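PDB 6EI6: coiled-coil and C2 domain-containing protein 1-like from Drosophila melanogaster, which binds monophosphorylated phosphatidylinositols and regulates the ESCRT pathway in endosomal protein sorting, probably by preventing inappropriate polymerisation of the ESCRT-III component Shrub. Local coordinates for residues A[47-52]-A[263-268]; A[51-56]-A[73-78]; A[57-62]-A[109-114]. All coordinates share one frame; numbering follows the deposited sequence.

Interaction 1. Residues A[47-52]-A[263-268]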
# COMPACT_ATOMS: atom_id res chain seq x y z
N ALA A 47 -15.81 -11.62 -1.22
CA ALA A 47 -15.32 -10.25 -1.38
C ALA A 47 -13.87 -10.12 -0.92
O ALA A 47 -13.06 -9.46 -1.59
CB ALA A 47 -16.21 -9.25 -0.63
N LYS A 48 -13.50 -10.77 0.20
CA LYS A 48 -12.09 -10.75 0.62
C LYS A 48 -11.20 -11.45 -0.38
O LYS A 48 -10.07 -11.02 -0.64
CB LYS A 48 -11.90 -11.41 1.98
CG LYS A 48 -12.28 -10.58 3.18
CD LYS A 48 -12.08 -11.38 4.48
CE LYS A 48 -12.68 -10.63 5.66
NZ LYS A 48 -14.07 -10.14 5.37
N GLN A 49 -11.69 -12.55 -0.96
CA GLN A 49 -10.91 -13.26 -1.96
C GLN A 49 -10.74 -12.40 -3.21
O GLN A 49 -9.64 -12.34 -3.79
CB GLN A 49 -11.61 -14.59 -2.32
CG GLN A 49 -11.41 -15.69 -1.27
CD GLN A 49 -12.27 -16.95 -1.50
OE1 GLN A 49 -12.51 -17.70 -0.55
NE2 GLN A 49 -12.75 -17.19 -2.74
N LEU A 50 -11.82 -11.75 -3.64
CA LEU A 50 -11.74 -10.81 -4.76
C LEU A 50 -10.66 -9.76 -4.51
O LEU A 50 -9.80 -9.53 -5.37
CB LEU A 50 -13.09 -10.14 -4.96
CG LEU A 50 -13.20 -9.31 -6.21
CD1 LEU A 50 -12.88 -10.19 -7.42
CD2 LEU A 50 -14.60 -8.69 -6.28
N MET A 51 -10.69 -9.13 -3.33
CA MET A 51 -9.68 -8.13 -3.00
C MET A 51 -8.27 -8.69 -3.15
O MET A 51 -7.38 -8.00 -3.67
CB MET A 51 -9.87 -7.63 -1.57
CG MET A 51 -8.99 -6.42 -1.23
SD MET A 51 -9.49 -4.94 -2.17
CE MET A 51 -11.10 -4.66 -1.46
N MET A 52 -8.04 -9.93 -2.68
CA MET A 52 -6.70 -10.51 -2.77
C MET A 52 -6.30 -10.71 -4.23
O MET A 52 -5.15 -10.46 -4.61
CB MET A 52 -6.63 -11.82 -2.01
CG MET A 52 -6.42 -11.67 -0.50
SD MET A 52 -6.08 -13.25 0.36
CE MET A 52 -4.65 -13.83 -0.57
N GLU A 263 -5.66 -20.90 1.96
CA GLU A 263 -5.74 -22.32 2.22
C GLU A 263 -7.16 -22.83 2.31
O GLU A 263 -7.38 -24.04 2.25
CB GLU A 263 -5.00 -22.67 3.50
CG GLU A 263 -3.51 -22.69 3.31
CD GLU A 263 -2.80 -22.40 4.61
OE1 GLU A 263 -3.44 -22.62 5.67
OE2 GLU A 263 -1.62 -21.94 4.56
N LYS A 264 -8.13 -21.94 2.46
CA LYS A 264 -9.53 -22.30 2.42
C LYS A 264 -10.25 -21.37 1.44
O LYS A 264 -11.09 -20.55 1.80
CB LYS A 264 -10.15 -22.26 3.81
CG LYS A 264 -9.19 -22.68 4.89
CD LYS A 264 -9.93 -23.06 6.17
CE LYS A 264 -9.89 -21.92 7.19
NZ LYS A 264 -10.69 -22.25 8.41
N TRP A 265 -9.93 -21.51 0.17
CA TRP A 265 -10.57 -20.73 -0.85
C TRP A 265 -12.01 -21.20 -1.01
O TRP A 265 -12.25 -22.33 -1.45
CB TRP A 265 -9.80 -20.88 -2.16
CG TRP A 265 -9.99 -19.80 -3.15
CD1 TRP A 265 -10.72 -19.86 -4.30
CD2 TRP A 265 -9.40 -18.49 -3.12
NE1 TRP A 265 -10.63 -18.67 -4.99
CE2 TRP A 265 -9.81 -17.82 -4.28
CE3 TRP A 265 -8.55 -17.84 -2.22
CZ2 TRP A 265 -9.44 -16.51 -4.56
CZ3 TRP A 265 -8.17 -16.55 -2.49
CH2 TRP A 265 -8.62 -15.89 -3.66
N LEU A 266 -12.97 -20.35 -0.67
CA LEU A 266 -14.37 -20.72 -0.87
C LEU A 266 -14.70 -20.66 -2.36
O LEU A 266 -14.37 -19.68 -3.03
CB LEU A 266 -15.28 -19.80 -0.07
CG LEU A 266 -16.71 -20.25 0.16
CD1 LEU A 266 -17.19 -19.74 1.49
CD2 LEU A 266 -17.64 -19.78 -0.97
N VAL A 267 -15.33 -21.73 -2.87
CA VAL A 267 -15.68 -21.89 -4.28
C VAL A 267 -17.09 -22.48 -4.33
O VAL A 267 -17.37 -23.45 -3.63
CB VAL A 267 -14.68 -22.83 -5.00
CG1 VAL A 267 -15.21 -23.28 -6.37
CG2 VAL A 267 -13.30 -22.22 -5.12
N LEU A 268 -17.97 -21.92 -5.16
CA LEU A 268 -19.29 -22.55 -5.26
C LEU A 268 -19.21 -23.87 -6.04
O LEU A 268 -18.37 -24.03 -6.93
CB LEU A 268 -20.28 -21.62 -5.95
CG LEU A 268 -20.37 -20.23 -5.34
CD1 LEU A 268 -21.35 -19.36 -6.11
CD2 LEU A 268 -20.72 -20.25 -3.86
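The amide of Gln49 lies stacked over one face of the Trp265 indole, the two planes only 19° apart. Gln49 CG stands 3.5 Å from the centroid of the six-membered ring, over its face, a CH-pi contact, while Gln49 NE2 lies toward the rim, 3.4 Å from Trp265 CE2. The Trp265 ring also meets that of Phe106, with their planes inclined. At the amide's own edge, Gln49 NE2 gives a nearly straight bond of 3.0 Å to Leu266 O, in the carbonyl plane and on a lone pair. Leu266 N in turn donates to Gln49 OE1 over 2.7 Å, and Gln45 NE2 is a second partner of that oxygen. Backbone bonds from Trp265 and Val267 to strand 99-102 form a two-stranded antiparallel sheet at the C-terminal end of the chain; the Gln49 amide grips both polar atoms of the intervening Leu266, as an adjoining strand might, and so ties helix 34-62 to this edge. With a serine in place of Trp265, the methylenes and amide of Gln49 would probably lose the flat surface beneath them, leaving a gap next to Cys53 and Val79. Trp265 holds CG anti to its own N (chi1 -158°), which swings the indole back under the glutamine.

Interaction 2. Residues A[51-56]-A[73-78]. With SO4 (sulfate ion), chain E.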
# COMPACT_ATOMS: atom_id res chain seq x y z
N MET A 51 -10.69 -9.13 -3.33
CA MET A 51 -9.68 -8.13 -3.00
C MET A 51 -8.27 -8.69 -3.15
O MET A 51 -7.38 -8.00 -3.67
CB MET A 51 -9.87 -7.63 -1.57
CG MET A 51 -8.99 -6.42 -1.23
SD MET A 51 -9.49 -4.94 -2.17
CE MET A 51 -11.10 -4.66 -1.46
N MET A 52 -8.04 -9.93 -2.68
CA MET A 52 -6.70 -10.51 -2.77
C MET A 52 -6.30 -10.71 -4.23
O MET A 52 -5.15 -10.46 -4.61
CB MET A 52 -6.63 -11.82 -2.01
CG MET A 52 -6.42 -11.67 -0.50
SD MET A 52 -6.08 -13.25 0.36
CE MET A 52 -4.65 -13.83 -0.57
N CYS A 53 -7.24 -11.15 -5.06
CA CYS A 53 -6.96 -11.31 -6.48
C CYS A 53 -6.52 -9.99 -7.11
O CYS A 53 -5.55 -9.95 -7.87
CB CYS A 53 -8.19 -11.85 -7.22
SG CYS A 53 -8.56 -13.51 -6.72
N LYS A 54 -7.25 -8.91 -6.83
CA LYS A 54 -6.96 -7.62 -7.45
C LYS A 54 -5.63 -7.06 -6.95
O LYS A 54 -4.78 -6.66 -7.77
CB LYS A 54 -8.11 -6.65 -7.20
CG LYS A 54 -9.31 -7.07 -7.99
CD LYS A 54 -10.53 -6.24 -7.73
CE LYS A 54 -11.62 -6.65 -8.73
NZ LYS A 54 -12.95 -6.04 -8.43
N ASN A 55 -5.41 -7.07 -5.63
CA ASN A 55 -4.14 -6.64 -5.05
C ASN A 55 -2.96 -7.36 -5.70
O ASN A 55 -2.00 -6.73 -6.15
CB ASN A 55 -4.10 -6.88 -3.54
CG ASN A 55 -5.03 -5.93 -2.75
OD1 ASN A 55 -5.66 -5.05 -3.31
ND2 ASN A 55 -5.13 -6.16 -1.44
N THR A 56 -3.01 -8.70 -5.71
CA THR A 56 -1.91 -9.48 -6.29
C THR A 56 -1.76 -9.18 -7.78
O THR A 56 -0.64 -8.99 -8.27
CB THR A 56 -2.14 -10.98 -6.04
OG1 THR A 56 -2.02 -11.25 -4.64
CG2 THR A 56 -1.10 -11.83 -6.78
N GLU A 73 -5.94 -11.77 -12.57
CA GLU A 73 -7.17 -11.19 -13.09
C GLU A 73 -8.18 -12.29 -13.40
O GLU A 73 -9.37 -12.16 -13.08
CB GLU A 73 -6.87 -10.34 -14.33
CG GLU A 73 -8.08 -9.93 -15.17
CD GLU A 73 -9.01 -8.90 -14.48
OE1 GLU A 73 -8.75 -8.49 -13.31
OE2 GLU A 73 -10.01 -8.50 -15.13
N ASN A 74 -7.72 -13.40 -13.99
CA ASN A 74 -8.61 -14.52 -14.28
C ASN A 74 -9.15 -15.15 -13.00
O ASN A 74 -10.31 -15.58 -12.95
CB ASN A 74 -7.88 -15.57 -15.12
CG ASN A 74 -7.68 -15.14 -16.56
OD1 ASN A 74 -8.57 -14.58 -17.18
ND2 ASN A 74 -6.49 -15.41 -17.09
N LEU A 75 -8.32 -15.24 -11.96
CA LEU A 75 -8.80 -15.68 -10.66
C LEU A 75 -9.87 -14.73 -10.11
O LEU A 75 -10.94 -15.17 -9.67
CB LEU A 75 -7.61 -15.80 -9.72
CG LEU A 75 -7.73 -16.57 -8.41
CD1 LEU A 75 -8.24 -18.01 -8.60
CD2 LEU A 75 -6.37 -16.55 -7.72
N ALA A 76 -9.62 -13.42 -10.18
CA ALA A 76 -10.63 -12.43 -9.82
C ALA A 76 -11.94 -12.66 -10.56
O ALA A 76 -13.02 -12.62 -9.96
CB ALA A 76 -10.11 -11.02 -10.09
N LEU A 77 -11.87 -12.91 -11.87
CA LEU A 77 -13.08 -13.16 -12.65
C LEU A 77 -13.90 -14.31 -12.06
O LEU A 77 -15.12 -14.20 -11.90
CB LEU A 77 -12.73 -13.44 -14.12
CG LEU A 77 -12.16 -12.29 -14.98
CD1 LEU A 77 -12.23 -12.65 -16.49
CD2 LEU A 77 -12.82 -10.90 -14.70
N THR A 78 -13.24 -15.43 -11.72
CA THR A 78 -14.01 -16.55 -11.20
C THR A 78 -14.58 -16.25 -9.82
O THR A 78 -15.69 -16.69 -9.51
CB THR A 78 -13.16 -17.84 -11.17
OG1 THR A 78 -12.09 -17.70 -10.21
CG2 THR A 78 -12.55 -18.09 -12.51
S SO4 E . -11.15 -3.64 -11.18
O1 SO4 E . -11.16 -5.01 -11.71
O2 SO4 E . -12.37 -3.41 -10.39
O3 SO4 E . -9.95 -3.41 -10.35
O4 SO4 E . -11.14 -2.70 -12.31
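Cys53 and Ala76 bring two helix backbones unusually close together, their CA atoms only 5.1 Å apart, because neither residue carries more than a small side chain at the point of nearest approach. Both CA-CB bonds point at the facing helix, and Cys53 CB touches Ala76 CB at 3.6 Å. The Cys53 sulfur, anti to its carbonyl carbon (chi1 -67°), turns off this line and settles against Leu75, where Cys53 SG lies 3.6 Å from Leu75 CG and slightly farther from CB and CD2 of the same residue. Cys53 thus fills the seam with its methylene against one residue and its sulfur against the one before. Helix 34-62 and helix 66-91 are joined by a short turn and form an antiparallel helical hairpin, and this is one of its tight points. Val79 continues the packing on Cys53, while Phe106 covers Leu75, Met52 and Thr56 from the loop that follows strand 99-102.

Polar groups keep to the flanks. Thr78 OG1 donates back to Leu75 O within its own helix at 2.8 Å. At the other margin, Lys54 runs out extended to a sulfate ion, probably from the crystallisation liquor; its NZ makes a weak hydrogen bond of 3.3 Å to SO4 O2, and its CE lies 3.4 Å from SO4 O1. Arg57 binds the same ion and also pairs with Glu73, whereas Lys54 NZ stays 6.9 Å from Glu73 OE1, too far for direct contact. No hydrogen bond or salt bridge joins the segments 51-56 and 73-78, so their close approach rests on the fit of small apolar surfaces, with charge confined to the margin, where the lysine and Arg57 are likely to make the surroundings attractive to an anion.

Interaction 3. Residues A[57-62]-A[109-114]; sequences RDHHKA and VHCNTD. With SO4 (sulfate ion), chain E.
Helix segment 57-62 meets loop 109-114 through His59, whose ring packs on Cys111 and Asn112; the residues just ahead of it face another way. Arg57, its chain bent at chi3 (70°), presents its guanidinium to two acids and an anion. Arg57 NE donates to Asp58 OD1 at 3.2 Å, in the guanidinium plane but from above the carboxylate, and the two residues form a salt bridge. On the sulfate, Arg57 NH2 binds SO4 O3 at 2.8 Å and Arg57 NH1 binds SO4 O1 at 3.2 Å, while NH1 also pairs with Glu73 of helix 66-91. Several partners thus fix the rotation of this group.

His59 comes next, and with CG anti to the backbone N (chi1 172°) it reaches away from the helix to the loop. Cys111 lies over one ring face, its CB 3.1 Å from His59 NE2 and its SG 4.2 Å from the ring centroid, a sulfur-aromatic contact near the ring normal. Asn112 OD1 approaches the ring edge in plane, 3.2 Å from His59 CE1, the amide turned 56° from the imidazole. Glu225 accepts hydrogen bonds from both His59 ND1 and Asn112 ND2, and the latter also reaches Val249 O; the carboxylate would probably polarise the imidazole. His60 follows, its ring meeting Phe72, and Lys61 leans on Met69, both in helix 66-91.

Glu225 and Val249 belong to neighbouring strands of one four-stranded antiparallel sheet, so His59 plugs the end of the helical hairpin onto the beta-sandwich of a C2 domain.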
# COMPACT_ATOMS: atom_id res chain seq x y z
N ARG A 57 -2.88 -9.12 -8.50
CA ARG A 57 -2.84 -8.69 -9.90
C ARG A 57 -2.10 -7.37 -10.03
O ARG A 57 -1.24 -7.21 -10.92
CB ARG A 57 -4.26 -8.55 -10.45
CG ARG A 57 -4.33 -7.97 -11.83
CD ARG A 57 -5.75 -7.52 -12.13
NE ARG A 57 -6.09 -6.35 -11.32
CZ ARG A 57 -7.32 -5.90 -11.10
NH1 ARG A 57 -8.37 -6.52 -11.62
NH2 ARG A 57 -7.49 -4.83 -10.34
N ASP A 58 -2.40 -6.43 -9.14
CA ASP A 58 -1.81 -5.10 -9.25
C ASP A 58 -0.33 -5.13 -8.92
O ASP A 58 0.47 -4.43 -9.55
CB ASP A 58 -2.56 -4.13 -8.34
CG ASP A 58 -3.91 -3.76 -8.90
OD1 ASP A 58 -4.16 -4.07 -10.10
OD2 ASP A 58 -4.73 -3.17 -8.16
N HIS A 59 0.06 -5.96 -7.95
CA HIS A 59 1.49 -6.12 -7.70
C HIS A 59 2.21 -6.65 -8.94
O HIS A 59 3.29 -6.15 -9.29
CB HIS A 59 1.73 -7.06 -6.53
CG HIS A 59 3.17 -7.41 -6.35
ND1 HIS A 59 4.05 -6.60 -5.67
CD2 HIS A 59 3.89 -8.47 -6.79
CE1 HIS A 59 5.25 -7.16 -5.67
NE2 HIS A 59 5.18 -8.29 -6.35
N HIS A 60 1.64 -7.65 -9.61
CA HIS A 60 2.30 -8.20 -10.80
C HIS A 60 2.32 -7.19 -11.94
O HIS A 60 3.29 -7.16 -12.71
CB HIS A 60 1.61 -9.50 -11.23
CG HIS A 60 1.88 -10.64 -10.31
ND1 HIS A 60 3.16 -11.00 -9.94
CD2 HIS A 60 1.05 -11.46 -9.64
CE1 HIS A 60 3.10 -12.02 -9.09
NE2 HIS A 60 1.83 -12.31 -8.89
N LYS A 61 1.29 -6.35 -12.06
CA LYS A 61 1.27 -5.30 -13.07
C LYS A 61 2.39 -4.30 -12.84
O LYS A 61 3.17 -3.99 -13.76
CB LYS A 61 -0.07 -4.60 -13.08
CG LYS A 61 -0.04 -3.31 -13.86
CD LYS A 61 -1.43 -2.90 -14.28
CE LYS A 61 -1.77 -1.51 -13.80
NZ LYS A 61 -2.89 -0.91 -14.58
N ALA A 62 2.51 -3.81 -11.61
CA ALA A 62 3.56 -2.87 -11.27
C ALA A 62 4.95 -3.44 -11.50
O ALA A 62 5.91 -2.67 -11.64
CB ALA A 62 3.44 -2.43 -9.82
N VAL A 109 4.60 -14.58 0.46
CA VAL A 109 5.86 -14.43 1.17
C VAL A 109 7.01 -13.99 0.26
O VAL A 109 8.06 -13.57 0.77
CB VAL A 109 6.10 -15.75 1.95
CG1 VAL A 109 7.57 -16.07 2.18
CG2 VAL A 109 5.36 -15.71 3.29
N HIS A 110 6.82 -13.97 -1.06
CA HIS A 110 7.90 -13.78 -2.03
C HIS A 110 7.62 -12.69 -3.06
O HIS A 110 8.12 -12.77 -4.19
CB HIS A 110 8.22 -15.09 -2.76
CG HIS A 110 8.90 -16.12 -1.92
ND1 HIS A 110 9.30 -15.88 -0.62
CD2 HIS A 110 9.24 -17.40 -2.19
CE1 HIS A 110 9.87 -16.97 -0.13
NE2 HIS A 110 9.84 -17.90 -1.06
N CYS A 111 6.81 -11.67 -2.76
CA CYS A 111 6.71 -10.53 -3.67
C CYS A 111 7.62 -9.44 -3.13
O CYS A 111 7.71 -9.25 -1.92
CB CYS A 111 5.27 -10.03 -3.84
SG CYS A 111 4.30 -9.52 -2.40
N ASN A 112 8.37 -8.78 -4.01
CA ASN A 112 9.53 -8.01 -3.56
C ASN A 112 10.51 -8.92 -2.81
O ASN A 112 10.74 -8.78 -1.60
CB ASN A 112 9.13 -6.82 -2.67
CG ASN A 112 8.06 -5.95 -3.30
OD1 ASN A 112 7.93 -5.91 -4.51
ND2 ASN A 112 7.30 -5.25 -2.46
N THR A 113 11.07 -9.88 -3.55
CA THR A 113 12.12 -10.71 -2.97
C THR A 113 13.42 -9.95 -2.71
O THR A 113 14.24 -10.41 -1.92
CB THR A 113 12.44 -11.89 -3.88
OG1 THR A 113 12.73 -11.40 -5.19
CG2 THR A 113 11.26 -12.83 -3.94
N ASP A 114 13.61 -8.80 -3.37
CA ASP A 114 14.79 -7.95 -3.17
C ASP A 114 14.95 -7.46 -1.73
O ASP A 114 15.98 -6.84 -1.44
CB ASP A 114 14.71 -6.74 -4.09
CG ASP A 114 13.31 -6.15 -4.13
OD1 ASP A 114 12.80 -5.73 -3.07
OD2 ASP A 114 12.69 -6.13 -5.22
S SO4 E . -11.15 -3.64 -11.18
O1 SO4 E . -11.16 -5.01 -11.71
O2 SO4 E . -12.37 -3.41 -10.39
O3 SO4 E . -9.95 -3.41 -10.35
O4 SO4 E . -11.14 -2.70 -12.31

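All three contacts draw on helix 34-62, met in turn by the C-terminal strand, by helix 66-91 and by the loop leading into the C2 sandwich. Each is largely buried, yet the chemistry changes along the helix. Interaction 1 combines stacking with side-chain-to-backbone hydrogen bonds; interaction 2 is apolar and lies close beside it, Trp265 CZ2 being 3.8 Å from Cys53 SG; interaction 3 is a ring contact backed by a carboxylate from the sandwich. Interactions 2 and 3 share a charged outer flank, where Glu73 OE1 and Arg57 NH1 form a 2.6 Å salt bridge beside the common sulfate. Interactions 1 and 3 do not touch, their centres about 19 Å apart.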